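Local atomic coordinates of VirX1 (Cyanophage Syn10, PDB entry 6QGM), a protein that iodinates diverse substrates as a viral halogenase, probably by a flavin-dependent route like that of the related tryptophan halogenases. Residues 99-104 with 154-159; 107-110 with 115-118; 129-132 with 137-140; 353-358 with 404-409; 453-458 with 464-469. All blocks are in the same frame, centred on the assembly; numbering follows the deposited sequence.

Interaction 1: 99-104 with 154-159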
# COMPACT_ATOMS: atom_id res chain seq x y z
N SER B 99 11.96 20.81 1.97
CA SER B 99 11.79 20.06 3.25
C SER B 99 11.63 21.05 4.41
O SER B 99 12.04 22.21 4.26
CB SER B 99 12.95 19.13 3.51
OG SER B 99 14.18 19.85 3.59
N LEU B 100 11.01 20.59 5.48
CA LEU B 100 10.85 21.31 6.76
C LEU B 100 12.23 21.46 7.42
O LEU B 100 12.88 20.42 7.63
CB LEU B 100 9.90 20.52 7.68
CG LEU B 100 8.40 20.72 7.44
CD1 LEU B 100 7.96 20.10 6.12
CD2 LEU B 100 7.62 20.12 8.60
N ASP B 101 12.62 22.68 7.77
CA ASP B 101 13.82 22.94 8.61
C ASP B 101 13.60 22.35 10.01
O ASP B 101 12.70 22.80 10.71
CB ASP B 101 14.13 24.44 8.67
CG ASP B 101 15.44 24.76 9.38
OD1 ASP B 101 15.87 23.92 10.19
OD2 ASP B 101 16.02 25.81 9.09
N VAL B 102 14.43 21.39 10.40
CA VAL B 102 14.29 20.60 11.67
C VAL B 102 15.07 21.26 12.82
O VAL B 102 15.10 20.67 13.90
CB VAL B 102 14.72 19.14 11.44
CG1 VAL B 102 13.83 18.44 10.45
CG2 VAL B 102 16.17 19.00 11.01
N SER B 103 15.67 22.44 12.60
CA SER B 103 16.68 23.07 13.51
C SER B 103 16.18 23.15 14.96
O SER B 103 17.01 22.84 15.85
CB SER B 103 17.10 24.43 13.02
OG SER B 103 17.74 24.30 11.75
N PHE B 104 14.91 23.53 15.21
CA PHE B 104 14.38 23.78 16.58
C PHE B 104 13.48 22.63 17.03
O PHE B 104 12.82 22.77 18.09
CB PHE B 104 13.69 25.14 16.63
CG PHE B 104 14.63 26.30 16.48
CD1 PHE B 104 15.03 26.73 15.22
CD2 PHE B 104 15.13 26.96 17.60
CE1 PHE B 104 15.92 27.78 15.09
CE2 PHE B 104 16.02 28.01 17.47
CZ PHE B 104 16.42 28.42 16.22
N ILE B 154 19.93 32.80 5.48
CA ILE B 154 18.51 32.34 5.56
C ILE B 154 18.53 30.81 5.51
O ILE B 154 18.85 30.22 4.49
CB ILE B 154 17.67 33.00 4.44
CG1 ILE B 154 17.67 34.52 4.58
CG2 ILE B 154 16.25 32.43 4.41
CD1 ILE B 154 16.80 35.09 5.71
N PRO B 155 18.26 30.12 6.64
CA PRO B 155 18.44 28.67 6.71
C PRO B 155 17.56 27.89 5.73
O PRO B 155 16.40 28.20 5.64
CB PRO B 155 18.01 28.31 8.14
CG PRO B 155 18.15 29.59 8.92
CD PRO B 155 17.84 30.69 7.92
N ASN B 156 18.16 26.94 5.00
CA ASN B 156 17.43 25.91 4.21
C ASN B 156 16.64 26.55 3.07
O ASN B 156 15.63 25.98 2.65
CB ASN B 156 16.53 25.05 5.11
CG ASN B 156 17.22 23.78 5.58
OD1 ASN B 156 17.21 23.46 6.78
ND2 ASN B 156 17.85 23.08 4.66
N PHE B 157 17.11 27.69 2.55
CA PHE B 157 16.53 28.43 1.40
C PHE B 157 17.54 28.45 0.26
O PHE B 157 18.68 28.88 0.48
CB PHE B 157 16.18 29.86 1.80
CG PHE B 157 15.79 30.76 0.66
CD1 PHE B 157 14.60 30.55 -0.04
CD2 PHE B 157 16.60 31.82 0.29
CE1 PHE B 157 14.24 31.38 -1.10
CE2 PHE B 157 16.23 32.65 -0.76
CZ PHE B 157 15.06 32.43 -1.46
N ASN B 158 17.10 28.02 -0.92
CA ASN B 158 17.92 27.95 -2.16
C ASN B 158 17.24 28.85 -3.20
O ASN B 158 16.22 28.43 -3.75
CB ASN B 158 18.08 26.49 -2.58
CG ASN B 158 18.69 26.28 -3.96
OD1 ASN B 158 18.64 27.15 -4.84
ND2 ASN B 158 19.25 25.11 -4.15
N PHE B 159 17.78 30.05 -3.44
CA PHE B 159 17.16 31.11 -4.27
C PHE B 159 16.63 30.52 -5.59
O PHE B 159 15.44 30.70 -5.87
CB PHE B 159 18.14 32.27 -4.48
CG PHE B 159 17.61 33.32 -5.43
CD1 PHE B 159 16.67 34.24 -5.00
CD2 PHE B 159 18.02 33.37 -6.75
CE1 PHE B 159 16.15 35.19 -5.86
CE2 PHE B 159 17.49 34.31 -7.61
CZ PHE B 159 16.56 35.22 -7.16
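D101 meets P155 and N156 where two surface loops come together, and each loop is shaped by a turn. On one side D101 forms an Asx turn; on the other, I154 to F157 make a type II beta turn with P155 and N156 at its corners, N156 with the positive phi (65°) that the third position of such a turn requires.

The contact across the loops is van der Waals and polar packing, with no hydrogen bond between them. D101 turns its CG anti to the backbone N (chi1 -173°), which sends the carboxylate out toward the turn. OD2 lies 3.3 Å from CB of P155. The amide of N156 comes up against the same carboxylate, with N156 OD1 3.4 Å from D101 CG; the two flat groups stand nearly perpendicular, 87° apart, so one end of the amide faces the carboxylate instead of stacking on it. At this resolution the O and N ends of that amide are hard to tell apart.

D101 is held by bonds within its own loop and by a main-chain bond to V134 of helix 129-134. P155 also rests on M508 of helix 494-512, and N158 closes the second loop as N-cap of the helix that follows. The hydroxyl of S103 is modelled against D101 OD1 at a doubtfully short length. The Asx turn itself rests on one bond: the N of S103 donates to D101 OD1 at 2.8 Å, meeting that oxygen nearly in line with its C-O bond.

Interaction 2: 107-110 with 115-118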
# COMPACT_ATOMS: atom_id res chain seq x y z
N GLN B 107 14.23 16.27 19.40
CA GLN B 107 14.75 14.98 18.88
C GLN B 107 13.60 13.96 18.87
O GLN B 107 13.44 13.30 17.85
CB GLN B 107 15.90 14.47 19.76
CG GLN B 107 16.70 13.34 19.13
CD GLN B 107 17.84 13.85 18.28
OE1 GLN B 107 18.39 14.95 18.47
NE2 GLN B 107 18.25 13.00 17.35
N THR B 108 12.83 13.88 19.97
CA THR B 108 11.82 12.81 20.24
C THR B 108 10.50 13.15 19.54
O THR B 108 9.84 12.19 19.09
CB THR B 108 11.65 12.55 21.74
OG1 THR B 108 11.36 13.79 22.38
CG2 THR B 108 12.88 11.96 22.38
N ASP B 109 10.12 14.42 19.43
CA ASP B 109 8.79 14.83 18.89
C ASP B 109 8.87 15.19 17.39
O ASP B 109 7.81 15.30 16.79
CB ASP B 109 8.20 16.00 19.68
CG ASP B 109 7.86 15.65 21.12
OD1 ASP B 109 7.25 14.58 21.32
OD2 ASP B 109 8.21 16.45 22.01
N GLY B 110 10.06 15.40 16.82
CA GLY B 110 10.23 15.76 15.40
C GLY B 110 9.24 16.84 14.98
O GLY B 110 9.20 17.88 15.67
N GLY B 115 3.43 21.95 17.37
CA GLY B 115 2.12 21.69 18.00
C GLY B 115 2.20 21.69 19.53
O GLY B 115 1.30 22.28 20.14
N LYS B 116 3.22 21.05 20.13
CA LYS B 116 3.40 21.04 21.60
C LYS B 116 3.64 22.47 22.09
O LYS B 116 3.02 22.85 23.11
CB LYS B 116 4.50 20.07 22.02
CG LYS B 116 4.17 18.61 21.77
CD LYS B 116 5.17 17.62 22.31
CE LYS B 116 5.30 17.63 23.82
NZ LYS B 116 5.73 16.31 24.34
N LEU B 117 4.48 23.24 21.38
CA LEU B 117 4.74 24.68 21.68
C LEU B 117 3.41 25.45 21.68
O LEU B 117 3.17 26.23 22.63
CB LEU B 117 5.72 25.27 20.66
CG LEU B 117 7.18 24.86 20.82
CD1 LEU B 117 8.04 25.39 19.70
CD2 LEU B 117 7.71 25.34 22.15
N ALA B 118 2.59 25.24 20.64
CA ALA B 118 1.27 25.88 20.45
C ALA B 118 0.35 25.58 21.65
O ALA B 118 -0.36 26.51 22.09
CB ALA B 118 0.65 25.42 19.16
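K116 comes off helix 113-120 and runs its chain out to D109 in the loop that leads into the same helix. Its CB points toward that loop, but neither CB nor CG comes within packing distance of it. CG is anti to the carbonyl carbon (chi1 -67°) and the chain continues extended to CD, the first atom to touch: CD of K116 lies 3.3 Å from OD2 of D109 and 3.5 Å from CG of D109. The chain then bends (chi3 64°), so that CE passes D109 OD2 at 3.6 Å and the ammonium group swings round beside the carboxylate.

The partners are seven positions apart in the chain, making this a local salt bridge that ties an incoming loop to the first turns of its own helix. It is a loose one: K116 NZ to D109 OD2 measures 3.4 Å, a weak hydrogen bond, and D109 OD1 stands farther off, 3.8 Å from K116 NZ. The two side chains cross at about a right angle, with the aliphatic CD and CE of the lysine lying against the aspartate.

Stronger partners hold both polar ends. D491 forms a second salt bridge with K116 NZ, while D109 OD2 is hydrogen-bonded to the OH of Y494. The side chain of K116 also packs on Y494, at the start of helix 494-512.

Interaction 3: 129-132 with 137-140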
# COMPACT_ATOMS: atom_id res chain seq x y z
N THR B 129 2.65 30.90 13.15
CA THR B 129 4.04 30.65 13.62
C THR B 129 4.57 29.30 13.13
O THR B 129 5.82 29.14 13.15
CB THR B 129 4.21 30.75 15.14
OG1 THR B 129 3.41 29.74 15.76
CG2 THR B 129 3.87 32.14 15.66
N PHE B 130 3.70 28.36 12.71
CA PHE B 130 4.16 27.04 12.19
C PHE B 130 5.12 27.27 11.02
O PHE B 130 6.24 26.67 11.03
CB PHE B 130 3.01 26.12 11.76
CG PHE B 130 3.51 24.87 11.08
CD1 PHE B 130 4.07 23.84 11.82
CD2 PHE B 130 3.48 24.75 9.69
CE1 PHE B 130 4.55 22.71 11.19
CE2 PHE B 130 3.94 23.60 9.06
CZ PHE B 130 4.49 22.59 9.82
N ALA B 131 4.72 28.09 10.05
CA ALA B 131 5.51 28.32 8.81
C ALA B 131 6.87 28.93 9.19
O ALA B 131 7.90 28.45 8.69
CB ALA B 131 4.73 29.20 7.87
N ARG B 132 6.86 29.94 10.07
CA ARG B 132 8.08 30.62 10.57
C ARG B 132 8.98 29.59 11.23
O ARG B 132 10.19 29.68 11.08
CB ARG B 132 7.73 31.69 11.60
CG ARG B 132 6.61 32.61 11.17
CD ARG B 132 6.95 34.04 11.52
NE ARG B 132 5.77 34.88 11.36
CZ ARG B 132 4.99 35.28 12.34
NH1 ARG B 132 5.24 34.96 13.60
NH2 ARG B 132 3.95 36.05 12.06
N ASN B 137 12.05 30.88 4.44
CA ASN B 137 11.52 31.53 3.22
C ASN B 137 10.33 32.39 3.66
O ASN B 137 10.17 33.48 3.12
CB ASN B 137 11.18 30.50 2.13
CG ASN B 137 11.18 31.08 0.74
OD1 ASN B 137 11.46 32.27 0.56
ND2 ASN B 137 10.88 30.26 -0.25
N THR B 138 9.57 31.91 4.65
CA THR B 138 8.43 32.61 5.31
C THR B 138 8.77 34.07 5.63
O THR B 138 7.92 34.94 5.39
CB THR B 138 8.02 31.88 6.60
OG1 THR B 138 7.87 30.50 6.28
CG2 THR B 138 6.76 32.43 7.23
N TYR B 139 9.96 34.33 6.16
CA TYR B 139 10.41 35.69 6.58
C TYR B 139 10.56 36.61 5.36
O TYR B 139 10.18 37.79 5.48
CB TYR B 139 11.75 35.62 7.33
CG TYR B 139 11.70 34.86 8.62
CD1 TYR B 139 11.14 35.42 9.75
CD2 TYR B 139 12.24 33.59 8.74
CE1 TYR B 139 11.08 34.73 10.95
CE2 TYR B 139 12.22 32.90 9.93
CZ TYR B 139 11.65 33.47 11.05
OH TYR B 139 11.60 32.80 12.24
N LEU B 140 11.13 36.11 4.26
CA LEU B 140 11.28 36.87 2.99
C LEU B 140 9.87 37.28 2.52
O LEU B 140 9.65 38.47 2.24
CB LEU B 140 11.97 36.00 1.94
CG LEU B 140 13.39 35.55 2.26
CD1 LEU B 140 13.98 34.68 1.14
CD2 LEU B 140 14.29 36.75 2.56
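T138 OG1 is hydrogen-bonded to the carbonyl O of N135, and the carbonyl O of A131 lies 3.2 Å from OG1 of T138, a close polar approach. The atom stands where two short consecutive helices, 129-134 and 137-143, pack at a tight corner across a short link. The hydroxyl turns back to a carbonyl three residues earlier, as serines and threonines in helices often do.

The two branches of T138 divide the work. With OG1 anti to the carbonyl carbon (chi1 -50°), the hydroxyl lies over the carbonyl end of A131, and the methyl is carried round against the other helix. T138 CG2 touches the N of R132 at 3.8 Å and CB of A131 at 3.9 Å. Its other neighbour is the aliphatic stem of R132, whose CG is also 3.9 Å from T138 CG2; the two side chains cross there at about a right angle. Beyond this stem the arginine bends at chi2 (-137°), and its NE forms a salt bridge with E142 of the second helix. W501 and Y505 of helix 494-512 pack against the same side chain.

Y139 supplies the second point of touch, one residue along. Its ring end approaches the last part of the first helix, although its CB does not point straight there. The ring also packs on W501 and V512. The phenol oxygen, Y139 OH, lies 3.6 Å from the carbonyl O of R132 and 4.1 Å from CB of R132.

Interaction 4: 353-358 with 404-409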
# COMPACT_ATOMS: atom_id res chain seq x y z
N PRO B 353 -6.68 28.00 -9.41
CA PRO B 353 -5.27 28.21 -9.03
C PRO B 353 -5.02 28.60 -7.56
O PRO B 353 -4.23 29.47 -7.32
CB PRO B 353 -4.84 29.32 -9.98
CG PRO B 353 -6.11 30.16 -10.09
CD PRO B 353 -7.25 29.15 -10.11
N LEU B 354 -5.70 27.95 -6.63
CA LEU B 354 -5.55 28.18 -5.16
C LEU B 354 -4.17 27.68 -4.71
O LEU B 354 -3.64 28.21 -3.71
CB LEU B 354 -6.68 27.46 -4.42
CG LEU B 354 -6.74 27.73 -2.92
CD1 LEU B 354 -6.96 29.21 -2.65
CD2 LEU B 354 -7.84 26.92 -2.26
N GLU B 355 -3.61 26.69 -5.41
CA GLU B 355 -2.24 26.19 -5.14
C GLU B 355 -1.36 26.48 -6.37
O GLU B 355 -0.40 25.75 -6.61
CB GLU B 355 -2.32 24.71 -4.75
CG GLU B 355 -2.61 24.51 -3.27
CD GLU B 355 -1.56 25.06 -2.31
OE1 GLU B 355 -0.36 25.04 -2.69
OE2 GLU B 355 -1.93 25.51 -1.19
N SER B 356 -1.65 27.58 -7.06
CA SER B 356 -0.84 28.14 -8.18
C SER B 356 -0.51 27.01 -9.14
O SER B 356 0.65 26.88 -9.55
CB SER B 356 0.40 28.80 -7.66
OG SER B 356 0.07 29.77 -6.67
N THR B 357 -1.53 26.25 -9.48
CA THR B 357 -1.44 24.94 -10.18
C THR B 357 -1.78 25.17 -11.68
O THR B 357 -1.57 24.23 -12.47
CB THR B 357 -2.22 23.91 -9.35
OG1 THR B 357 -2.15 22.61 -9.92
CG2 THR B 357 -3.66 24.29 -9.08
N GLY B 358 -2.17 26.39 -12.05
CA GLY B 358 -2.44 26.84 -13.43
C GLY B 358 -1.60 26.12 -14.48
O GLY B 358 -2.16 25.40 -15.29
N ALA B 404 -8.92 20.85 -2.33
CA ALA B 404 -10.18 20.61 -1.59
C ALA B 404 -9.94 20.72 -0.08
O ALA B 404 -10.85 21.21 0.62
CB ALA B 404 -10.77 19.26 -1.96
N MET B 405 -8.76 20.31 0.41
CA MET B 405 -8.44 20.32 1.86
C MET B 405 -8.40 21.75 2.41
O MET B 405 -8.71 21.92 3.60
CB MET B 405 -7.10 19.62 2.13
CG MET B 405 -7.20 18.12 2.07
SD MET B 405 -5.72 17.28 2.62
CE MET B 405 -6.19 15.57 2.41
N HIS B 406 -8.06 22.74 1.58
CA HIS B 406 -8.04 24.19 1.94
C HIS B 406 -9.43 24.65 2.38
O HIS B 406 -9.51 25.55 3.24
CB HIS B 406 -7.57 25.07 0.77
CG HIS B 406 -6.16 24.86 0.36
ND1 HIS B 406 -5.68 23.63 -0.04
CD2 HIS B 406 -5.13 25.71 0.23
CE1 HIS B 406 -4.40 23.74 -0.36
NE2 HIS B 406 -4.05 25.01 -0.20
N TYR B 407 -10.48 24.09 1.78
CA TYR B 407 -11.90 24.42 2.06
C TYR B 407 -12.38 23.56 3.24
O TYR B 407 -12.97 24.10 4.19
CB TYR B 407 -12.77 24.17 0.83
CG TYR B 407 -12.48 25.05 -0.37
CD1 TYR B 407 -12.95 26.34 -0.42
CD2 TYR B 407 -11.77 24.57 -1.45
CE1 TYR B 407 -12.71 27.16 -1.51
CE2 TYR B 407 -11.50 25.37 -2.55
CZ TYR B 407 -11.98 26.67 -2.58
OH TYR B 407 -11.74 27.47 -3.66
N ALA B 408 -12.12 22.26 3.16
CA ALA B 408 -12.71 21.21 4.02
C ALA B 408 -12.47 21.51 5.50
O ALA B 408 -13.38 21.22 6.32
CB ALA B 408 -12.13 19.88 3.64
N TYR B 409 -11.29 22.05 5.83
CA TYR B 409 -10.79 22.21 7.22
C TYR B 409 -10.98 23.65 7.71
O TYR B 409 -10.63 23.90 8.86
CB TYR B 409 -9.34 21.75 7.29
CG TYR B 409 -9.21 20.26 7.19
CD1 TYR B 409 -9.57 19.45 8.26
CD2 TYR B 409 -8.76 19.64 6.03
CE1 TYR B 409 -9.44 18.08 8.20
CE2 TYR B 409 -8.67 18.26 5.94
CZ TYR B 409 -9.02 17.48 7.03
OH TYR B 409 -8.97 16.13 6.95
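H406 meets two consecutive residues of the loop 353-358, turning its ring edge to E355 and its stem to L354. The NE2-H of H406 donates to E355 OE2, which sits at the rim near the ring plane, with an N-H...O angle of 151°; the modelled separation of NE2 and OE2, 2.4 Å, is too short to be taken literally at this resolution. The carboxylate is turned 54° from the imidazole plane, and E355 bends at chi2 (-62°), turning the carboxylate in toward the NE2 end of the ring. The other ring nitrogen, ND1, is hydrogen-bonded to the carbonyl O of F402, one turn back on helix 382-408, so both nitrogens have partners and the ring's rotation is fixed.

L354 runs past H406 in the opposite direction, its CD2 3.6 Å from H406 CB. The same methyl reaches CE2 of Y407 at 4.0 Å, and the phenol OH of that tyrosine is bonded to E352.

This is a buried His-carboxylate hydrogen bond in a loop whose Pro-Leu-Glu-Ser-Thr sequence recalls the tryptophan halogenases, where it borders the halogenating site; K76, hydrogen-bonded to S356 OG, may correspond to the active-site lysine of those enzymes.

Interaction 5: 453-458 with 464-469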
# COMPACT_ATOMS: atom_id res chain seq x y z
N ASN B 453 -2.32 10.63 16.52
CA ASN B 453 -2.06 11.95 17.16
C ASN B 453 -0.69 12.49 16.72
O ASN B 453 0.06 13.01 17.57
CB ASN B 453 -2.21 11.88 18.68
CG ASN B 453 -3.61 11.49 19.12
OD1 ASN B 453 -3.83 11.03 20.24
ND2 ASN B 453 -4.59 11.70 18.27
N THR B 454 -0.40 12.44 15.42
CA THR B 454 0.94 12.76 14.87
C THR B 454 0.80 13.40 13.49
O THR B 454 -0.16 13.05 12.76
CB THR B 454 1.82 11.50 14.77
OG1 THR B 454 3.17 11.89 14.52
CG2 THR B 454 1.40 10.56 13.65
N TRP B 455 1.75 14.27 13.14
CA TRP B 455 2.04 14.66 11.75
C TRP B 455 3.24 13.86 11.25
O TRP B 455 3.79 13.06 12.01
CB TRP B 455 2.26 16.17 11.64
CG TRP B 455 1.01 16.98 11.85
CD1 TRP B 455 -0.26 16.51 12.00
CD2 TRP B 455 0.92 18.41 11.95
NE1 TRP B 455 -1.12 17.55 12.21
CE2 TRP B 455 -0.43 18.72 12.18
CE3 TRP B 455 1.85 19.45 11.89
CZ2 TRP B 455 -0.88 20.03 12.34
CZ3 TRP B 455 1.40 20.74 12.06
CH2 TRP B 455 0.05 21.04 12.26
N HIS B 456 3.59 14.05 9.99
CA HIS B 456 4.64 13.30 9.26
C HIS B 456 5.12 14.21 8.12
O HIS B 456 4.28 15.01 7.62
CB HIS B 456 4.07 11.98 8.75
CG HIS B 456 5.10 10.93 8.51
ND1 HIS B 456 6.12 11.09 7.59
CD2 HIS B 456 5.28 9.71 9.08
CE1 HIS B 456 6.90 10.02 7.61
NE2 HIS B 456 6.38 9.15 8.51
N ILE B 457 6.41 14.13 7.77
CA ILE B 457 6.98 14.90 6.62
C ILE B 457 6.30 14.42 5.33
O ILE B 457 6.31 15.18 4.36
CB ILE B 457 8.52 14.78 6.56
CG1 ILE B 457 9.00 13.36 6.83
CG2 ILE B 457 9.17 15.80 7.49
CD1 ILE B 457 10.41 13.11 6.42
N ASN B 458 5.68 13.24 5.33
CA ASN B 458 4.86 12.70 4.21
C ASN B 458 3.63 13.57 3.90
O ASN B 458 2.97 13.27 2.90
CB ASN B 458 4.34 11.30 4.50
CG ASN B 458 5.44 10.26 4.53
OD1 ASN B 458 6.53 10.50 4.03
ND2 ASN B 458 5.14 9.12 5.11
N PHE B 464 1.14 22.79 6.32
CA PHE B 464 1.02 24.27 6.36
C PHE B 464 -0.45 24.69 6.36
O PHE B 464 -0.80 25.68 7.02
CB PHE B 464 1.74 24.90 5.17
CG PHE B 464 3.24 24.75 5.20
CD1 PHE B 464 4.03 25.61 5.94
CD2 PHE B 464 3.84 23.72 4.50
CE1 PHE B 464 5.40 25.45 5.98
CE2 PHE B 464 5.22 23.56 4.53
CZ PHE B 464 5.99 24.42 5.29
N ILE B 465 -1.30 23.96 5.65
CA ILE B 465 -2.74 24.28 5.44
C ILE B 465 -3.53 23.98 6.73
O ILE B 465 -4.22 24.91 7.21
CB ILE B 465 -3.29 23.50 4.23
CG1 ILE B 465 -2.52 23.82 2.95
CG2 ILE B 465 -4.78 23.77 4.06
CD1 ILE B 465 -2.34 25.29 2.67
N ILE B 466 -3.43 22.78 7.29
CA ILE B 466 -4.16 22.40 8.54
C ILE B 466 -3.59 23.15 9.75
O ILE B 466 -4.38 23.48 10.66
CB ILE B 466 -4.23 20.87 8.74
CG1 ILE B 466 -2.86 20.24 8.98
CG2 ILE B 466 -4.96 20.21 7.58
CD1 ILE B 466 -2.91 18.76 9.25
N ALA B 467 -2.29 23.45 9.76
CA ALA B 467 -1.65 24.34 10.77
C ALA B 467 -2.32 25.72 10.74
O ALA B 467 -2.73 26.19 11.83
CB ALA B 467 -0.16 24.46 10.53
N GLY B 468 -2.42 26.32 9.54
CA GLY B 468 -2.99 27.66 9.32
C GLY B 468 -4.46 27.70 9.67
O GLY B 468 -4.94 28.79 10.05
N HIS B 469 -5.16 26.58 9.52
CA HIS B 469 -6.61 26.47 9.86
C HIS B 469 -6.78 26.24 11.36
O HIS B 469 -7.93 26.17 11.80
CB HIS B 469 -7.27 25.36 9.02
CG HIS B 469 -7.69 25.79 7.66
ND1 HIS B 469 -8.21 27.04 7.40
CD2 HIS B 469 -7.70 25.13 6.48
CE1 HIS B 469 -8.51 27.13 6.12
NE2 HIS B 469 -8.21 25.97 5.53
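The backbones stay well apart, the nearest CA atoms being those of W455 and A467 at 10.4 Å, so an extended stretch of loop reaches helix 462-468 through one large side chain alone. W455 has its CG anti to the carbonyl carbon (chi1 -69°), and its indole runs at a slant to the helix.

I466 and A467 meet different parts of it. The isoleucine passes the indole in the opposite direction: its CG1 takes the crowded position between the backbone N and the carbonyl carbon (chi1 65°) and, extended from there, puts CD1 3.7 Å from NE1 and 3.8 Å from CE2 of W455. At the far end of the indole, A467 CB touches W455 CH2 at 3.8 Å. The main chain around the tryptophan is fixed by N112, whose OD1 takes the N-H of W455 and whose ND2 is bonded to T454 OG1; that hydroxyl in turn donates to W455 O at 2.8 Å, on a lone pair in the carbonyl plane.

The contact closes the short excursion between helices 441-451 and 462-468: W455 packs back on T449 and I466 on L445, both of the first helix, while A467 also meets F130 of helix 129-134.

How the interactions relate
Interactions 2 and 3 are both nested within the loop that interaction 1 closes, with interaction 3 nearer, its centre about 10 Å away against about 17 Å. F157 packs on N137 and L140, so the turn of interaction 1 rests on the second helix of interaction 3. F130 joins interaction 3 to interaction 5, its CE2 3.7 Å from CD1 of F464. Interaction 5 then leads to interaction 4, whose centre is about 15 Å away: H406 O probably forms a hydrogen bond with H469 NE2, at 2.7 Å, and I465 packs on H406 and E355. Interaction 4 probably lies nearest the halogenating site; interaction 2 is about 27 Å from it between centres.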